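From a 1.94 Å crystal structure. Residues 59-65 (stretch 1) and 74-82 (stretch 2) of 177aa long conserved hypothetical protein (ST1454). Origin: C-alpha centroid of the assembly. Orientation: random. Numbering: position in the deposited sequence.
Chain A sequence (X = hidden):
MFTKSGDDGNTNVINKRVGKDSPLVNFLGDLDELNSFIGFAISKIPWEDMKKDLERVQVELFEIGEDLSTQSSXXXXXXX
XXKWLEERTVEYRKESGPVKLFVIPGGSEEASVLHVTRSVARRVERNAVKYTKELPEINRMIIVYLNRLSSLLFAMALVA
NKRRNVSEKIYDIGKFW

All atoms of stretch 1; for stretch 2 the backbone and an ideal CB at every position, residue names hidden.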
ATOM      1  N   VAL A  59     -16.105 -10.784   2.554  1.00 18.40           N
ATOM      2  CA  VAL A  59     -17.259 -11.249   1.791  1.00 19.09           C
ATOM      3  C   VAL A  59     -18.120 -10.024   1.447  1.00 19.77           C
ATOM      4  O   VAL A  59     -18.558  -9.865   0.297  1.00 20.23           O
ATOM      5  CB  VAL A  59     -18.091 -12.243   2.628  1.00 19.49           C
ATOM      6  CG1 VAL A  59     -19.444 -12.498   1.944  1.00 20.01           C
ATOM      7  CG2 VAL A  59     -17.294 -13.547   2.820  1.00 20.32           C
ATOM      8  N   GLU A  60     -18.352  -9.158   2.438  1.00 19.34           N
ATOM      9  CA  GLU A  60     -19.185  -7.972   2.219  1.00 18.90           C
ATOM     10  C   GLU A  60     -18.574  -6.975   1.242  1.00 19.32           C
ATOM     11  O   GLU A  60     -19.313  -6.241   0.568  1.00 19.38           O
ATOM     12  CB  GLU A  60     -19.576  -7.326   3.568  1.00 19.00           C
ATOM     13  CG  GLU A  60     -20.364  -8.320   4.430  1.00 19.98           C
ATOM     14  CD  GLU A  60     -20.834  -7.793   5.787  1.00 22.63           C
ATOM     15  OE1 GLU A  60     -20.400  -6.709   6.250  1.00 19.94           O
ATOM     16  OE2 GLU A  60     -21.654  -8.499   6.397  1.00 21.19           O
ATOM     17  N   LEU A  61     -17.243  -6.953   1.128  1.00 17.71           N
ATOM     18  CA  LEU A  61     -16.625  -6.075   0.133  1.00 17.07           C
ATOM     19  C   LEU A  61     -16.991  -6.632  -1.252  1.00 19.11           C
ATOM     20  O   LEU A  61     -17.168  -5.874  -2.213  1.00 17.18           O
ATOM     21  CB  LEU A  61     -15.089  -6.005   0.288  1.00 17.05           C
ATOM     22  CG  LEU A  61     -14.643  -5.246   1.551  1.00 18.12           C
ATOM     23  CD1 LEU A  61     -13.130  -5.103   1.566  1.00 16.10           C
ATOM     24  CD2 LEU A  61     -15.287  -3.843   1.577  1.00 18.42           C
ATOM     25  N   PHE A  62     -17.089  -7.957  -1.376  1.00 19.25           N
ATOM     26  CA  PHE A  62     -17.499  -8.515  -2.676  1.00 20.65           C
ATOM     27  C   PHE A  62     -18.968  -8.146  -2.907  1.00 20.41           C
ATOM     28  O   PHE A  62     -19.374  -7.854  -4.026  1.00 20.82           O
ATOM     29  CB  PHE A  62     -17.332 -10.040  -2.723  1.00 19.77           C
ATOM     30  CG  PHE A  62     -15.963 -10.478  -3.162  1.00 21.57           C
ATOM     31  CD1 PHE A  62     -14.945 -10.675  -2.240  1.00 20.42           C
ATOM     32  CD2 PHE A  62     -15.679 -10.649  -4.521  1.00 21.15           C
ATOM     33  CE1 PHE A  62     -13.654 -11.033  -2.661  1.00 19.33           C
ATOM     34  CE2 PHE A  62     -14.391 -11.008  -4.940  1.00 22.09           C
ATOM     35  CZ  PHE A  62     -13.382 -11.198  -3.996  1.00 20.91           C
ATOM     36  N   GLU A  63     -19.779  -8.157  -1.849  1.00 20.76           N
ATOM     37  CA  GLU A  63     -21.178  -7.771  -2.026  1.00 20.68           C
ATOM     38  C   GLU A  63     -21.288  -6.300  -2.434  1.00 21.46           C
ATOM     39  O   GLU A  63     -22.141  -5.922  -3.260  1.00 21.13           O
ATOM     40  CB  GLU A  63     -21.966  -8.044  -0.743  1.00 22.06           C
ATOM     41  CG  GLU A  63     -22.068  -9.535  -0.453  1.00 24.74           C
ATOM     42  CD  GLU A  63     -22.982  -9.871   0.718  1.00 28.69           C
ATOM     43  OE1 GLU A  63     -23.522 -10.990   0.723  1.00 33.09           O
ATOM     44  OE2 GLU A  63     -23.145  -9.046   1.638  1.00 32.29           O
ATOM     45  N   ILE A  64     -20.416  -5.467  -1.870  1.00 19.63           N
ATOM     46  CA  ILE A  64     -20.402  -4.050  -2.217  1.00 18.62           C
ATOM     47  C   ILE A  64     -20.047  -3.921  -3.691  1.00 19.67           C
ATOM     48  O   ILE A  64     -20.634  -3.110  -4.419  1.00 18.52           O
ATOM     49  CB  ILE A  64     -19.358  -3.262  -1.340  1.00 20.26           C
ATOM     50  CG1 ILE A  64     -19.899  -3.134   0.078  1.00 21.36           C
ATOM     51  CG2 ILE A  64     -18.996  -1.929  -2.002  1.00 20.29           C
ATOM     52  CD1 ILE A  64     -18.969  -2.424   1.052  1.00 22.82           C
ATOM     53  N   GLY A  65     -19.075  -4.710  -4.142  1.00 19.13           N
ATOM     54  CA  GLY A  65     -18.711  -4.657  -5.551  1.00 20.54           C
ATOM     55  C   GLY A  65     -19.872  -5.058  -6.462  1.00 20.91           C
ATOM     56  O   GLY A  65     -20.049  -4.490  -7.543  1.00 22.56           O
ATOM     57  N   UNK A  74     -28.378  -6.874  -7.772  1.00 36.19           N
ATOM     58  CA  UNK A  74     -28.002  -8.196  -7.265  1.00 35.42           C
ATOM     59  C   UNK A  74     -27.704  -8.237  -5.760  1.00 36.65           C
ATOM     60  O   UNK A  74     -27.862  -9.269  -5.102  1.00 36.30           O
ATOM     61  CB  UNK A  74     -26.774  -8.695  -8.029  1.00 35.42           C
ATOM     62  N   UNK A  75     -27.243  -7.115  -5.227  1.00 36.64           N
ATOM     63  CA  UNK A  75     -26.948  -6.989  -3.803  1.00 36.03           C
ATOM     64  C   UNK A  75     -27.237  -5.531  -3.485  1.00 35.81           C
ATOM     65  O   UNK A  75     -27.039  -4.655  -4.335  1.00 32.96           O
ATOM     66  CB  UNK A  75     -25.513  -7.390  -3.456  1.00 36.03           C
ATOM     67  N   UNK A  76     -27.724  -5.269  -2.275  1.00 36.16           N
ATOM     68  CA  UNK A  76     -27.993  -3.900  -1.863  1.00 37.14           C
ATOM     69  C   UNK A  76     -27.565  -3.691  -0.420  1.00 35.89           C
ATOM     70  O   UNK A  76     -28.165  -4.213   0.513  1.00 35.65           O
ATOM     71  CB  UNK A  76     -29.476  -3.565  -2.035  1.00 37.14           C
ATOM     72  N   UNK A  77     -26.502  -2.927  -0.249  1.00 35.22           N
ATOM     73  CA  UNK A  77     -25.985  -2.636   1.074  1.00 33.21           C
ATOM     74  C   UNK A  77     -27.007  -1.773   1.800  1.00 33.49           C
ATOM     75  O   UNK A  77     -27.474  -0.772   1.257  1.00 32.83           O
ATOM     76  CB  UNK A  77     -24.622  -1.944   1.001  1.00 33.21           C
ATOM     77  N   UNK A  78     -27.366  -2.178   3.017  1.00 34.94           N
ATOM     78  CA  UNK A  78     -28.327  -1.430   3.821  1.00 36.29           C
ATOM     79  C   UNK A  78     -27.831  -1.228   5.262  1.00 37.61           C
ATOM     80  O   UNK A  78     -26.722  -1.649   5.620  1.00 37.09           O
ATOM     81  CB  UNK A  78     -29.675  -2.154   3.828  1.00 36.29           C
ATOM     82  N   UNK A  79     -28.662  -0.600   6.087  1.00 37.62           N
ATOM     83  CA  UNK A  79     -28.298  -0.317   7.470  1.00 38.21           C
ATOM     84  C   UNK A  79     -27.822  -1.487   8.318  1.00 36.60           C
ATOM     85  O   UNK A  79     -26.997  -1.287   9.197  1.00 34.44           O
ATOM     86  CB  UNK A  79     -29.506   0.312   8.167  1.00 38.21           C
ATOM     87  N   UNK A  80     -28.322  -2.698   8.073  1.00 35.58           N
ATOM     88  CA  UNK A  80     -27.900  -3.843   8.883  1.00 35.62           C
ATOM     89  C   UNK A  80     -26.419  -4.171   8.740  1.00 34.89           C
ATOM     90  O   UNK A  80     -25.800  -4.677   9.683  1.00 34.35           O
ATOM     91  CB  UNK A  80     -28.727  -5.074   8.506  1.00 35.62           C
ATOM     92  N   UNK A  81     -25.863  -3.915   7.555  1.00 32.89           N
ATOM     93  CA  UNK A  81     -24.441  -4.141   7.307  1.00 31.19           C
ATOM     94  C   UNK A  81     -23.668  -3.175   8.197  1.00 31.51           C
ATOM     95  O   UNK A  81     -22.727  -3.552   8.893  1.00 32.06           O
ATOM     96  CB  UNK A  81     -24.085  -3.949   5.831  1.00 31.19           C
ATOM     97  N   UNK A  82     -24.049  -1.907   8.130  1.00 30.36           N
ATOM     98  CA  UNK A  82     -23.380  -0.879   8.916  1.00 30.73           C
ATOM     99  C   UNK A  82     -23.528  -1.174  10.416  1.00 31.30           C
ATOM    100  O   UNK A  82     -22.577  -1.035  11.183  1.00 29.43           O
ATOM    101  CB  UNK A  82     -23.947   0.502   8.581  1.00 30.73           C
TER

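Stretch 1 is a run of helix, and Glu-60, Glu-63 and Ile-64 are its residues that meet stretch 2.

Position 74 has no atom of stretch 1 within 5.5 Å of its ideal CB. Its CA-to-CB bond points sideways, so many residues would suit, polar ones included. It is Lys-74, extended with all four chi angles t, and it makes no contact with stretch 1.

Position 75 has an extended backbone (-148/146) and points toward the helix. Its ideal CB lies 3.7 Å from Glu-63 O. The carboxylate of Glu-63 is further off, so a long side chain with a donor would suit, lysine or arginine above all; a shorter polar residue could also fit. The residue is Lys-75. Its chi1 and chi2 are both m, and the chain then runs out straight. NZ donates a hydrogen bond to Glu-63 OE1 at 3.1 Å, as part of a salt bridge.

Position 76 is also extended, but its CB points away. Almost any residue would do. It is Lys-76, fully extended and clear of stretch 1.

Position 77 points back toward the helix. The nearest atom to its ideal CB is Ile-64 CG1, at 5.0 Å. That gap favours an apolar side chain of medium size, such as leucine, isoleucine or methionine. The residue is Ile-77, with chi1 and chi2 both m. Its CD1 packs 3.8 Å from Ile-64 CG1 and also lies 4.4 Å from Glu-63 CB.

Position 78 is out of reach of stretch 1. It comes right before a helix, where aspartate, asparagine, serine or threonine commonly serve as N-cap. It is Asp-78. OD2 of Asp-78 accepts a weak capping bond from the backbone N of position 80, at 3.2 Å.

Positions 79 and 80 begin the helix and find nothing of stretch 1 near their CB atoms. Polar residues would be at home in both. They are Glu-79 and Lys-80.

Position 81 points toward stretch 1, with its ideal CB 4.6 Å from Glu-60 OE1. The carboxylate of Glu-63 lies further along the helix. A long side chain ending in a donor would suit: tyrosine, lysine, arginine or perhaps glutamine. The residue is Tyr-81, chi1 m. Its ring passes Glu-60, with CD1 3.6 Å from Glu-60 CD. Its OH donates a short hydrogen bond to Glu-63 OE2, at 2.5 Å. Glu-63 thus receives Tyr-81 on one carboxylate oxygen and Lys-75 on the other.

Position 82 points away, and stretch 1 sets no limit on it. It is Val-82, chi1 t.

Stretch 2, residues 74-82: KKKIDEKYV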
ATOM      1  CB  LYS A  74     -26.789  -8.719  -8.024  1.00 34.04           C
ATOM      2  CG  LYS A  74     -26.408 -10.134  -7.629  1.00 35.07           C
ATOM      3  CD  LYS A  74     -25.220 -10.642  -8.411  1.00 34.92           C
ATOM      4  CE  LYS A  74     -24.889 -12.078  -8.002  1.00 35.14           C
ATOM      5  NZ  LYS A  74     -23.542 -12.470  -8.495  1.00 36.91           N
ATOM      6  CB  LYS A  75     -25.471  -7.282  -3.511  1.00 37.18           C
ATOM      7  CG  LYS A  75     -25.016  -8.725  -3.730  1.00 39.85           C
ATOM      8  CD  LYS A  75     -25.501  -9.646  -2.621  1.00 41.58           C
ATOM      9  CE  LYS A  75     -24.980 -11.050  -2.836  1.00 42.47           C
ATOM     10  NZ  LYS A  75     -25.268 -11.904  -1.658  1.00 46.61           N
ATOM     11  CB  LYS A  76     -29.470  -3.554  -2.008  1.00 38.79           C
ATOM     12  CG  LYS A  76     -29.752  -2.082  -1.747  1.00 41.23           C
ATOM     13  CD  LYS A  76     -31.227  -1.776  -1.896  1.00 45.97           C
ATOM     14  CE  LYS A  76     -31.522  -0.299  -1.694  1.00 47.52           C
ATOM     15  NZ  LYS A  76     -32.998  -0.062  -1.689  1.00 50.81           N
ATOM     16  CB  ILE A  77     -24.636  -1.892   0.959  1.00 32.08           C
ATOM     17  CG1 ILE A  77     -23.671  -2.729   0.106  1.00 31.20           C
ATOM     18  CG2 ILE A  77     -24.058  -1.606   2.339  1.00 31.00           C
ATOM     19  CD1 ILE A  77     -23.491  -4.185   0.590  1.00 29.88           C
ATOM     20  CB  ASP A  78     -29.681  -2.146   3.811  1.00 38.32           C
ATOM     21  CG  ASP A  78     -29.610  -3.557   4.366  1.00 39.67           C
ATOM     22  OD1 ASP A  78     -30.546  -4.332   4.104  1.00 42.21           O
ATOM     23  OD2 ASP A  78     -28.638  -3.900   5.072  1.00 41.92           O
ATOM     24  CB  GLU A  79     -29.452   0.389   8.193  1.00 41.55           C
ATOM     25  CG  GLU A  79     -29.721   1.799   7.678  1.00 47.03           C
ATOM     26  CD  GLU A  79     -30.926   2.453   8.342  1.00 50.89           C
ATOM     27  OE1 GLU A  79     -30.828   2.840   9.531  1.00 52.81           O
ATOM     28  OE2 GLU A  79     -31.979   2.570   7.667  1.00 53.59           O
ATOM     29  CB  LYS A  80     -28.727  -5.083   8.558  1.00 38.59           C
ATOM     30  CG  LYS A  80     -30.207  -4.942   8.903  1.00 42.96           C
ATOM     31  CD  LYS A  80     -30.925  -6.289   8.854  1.00 46.15           C
ATOM     32  CE  LYS A  80     -30.362  -7.254   9.908  1.00 49.40           C
ATOM     33  NZ  LYS A  80     -30.991  -8.607   9.857  1.00 50.06           N
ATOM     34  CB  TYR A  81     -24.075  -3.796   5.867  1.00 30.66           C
ATOM     35  CG  TYR A  81     -24.383  -4.844   4.830  1.00 31.16           C
ATOM     36  CD1 TYR A  81     -23.367  -5.653   4.305  1.00 30.31           C
ATOM     37  CD2 TYR A  81     -25.674  -5.001   4.338  1.00 30.35           C
ATOM     38  CE1 TYR A  81     -23.636  -6.589   3.309  1.00 30.30           C
ATOM     39  CE2 TYR A  81     -25.952  -5.933   3.344  1.00 31.17           C
ATOM     40  CZ  TYR A  81     -24.930  -6.716   2.835  1.00 30.48           C
ATOM     41  OH  TYR A  81     -25.209  -7.595   1.822  1.00 32.73           O
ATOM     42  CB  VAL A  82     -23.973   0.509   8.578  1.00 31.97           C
ATOM     43  CG1 VAL A  82     -23.388   1.583   9.495  1.00 32.74           C
ATOM     44  CG2 VAL A  82     -23.688   0.841   7.113  1.00 31.88           C
TER
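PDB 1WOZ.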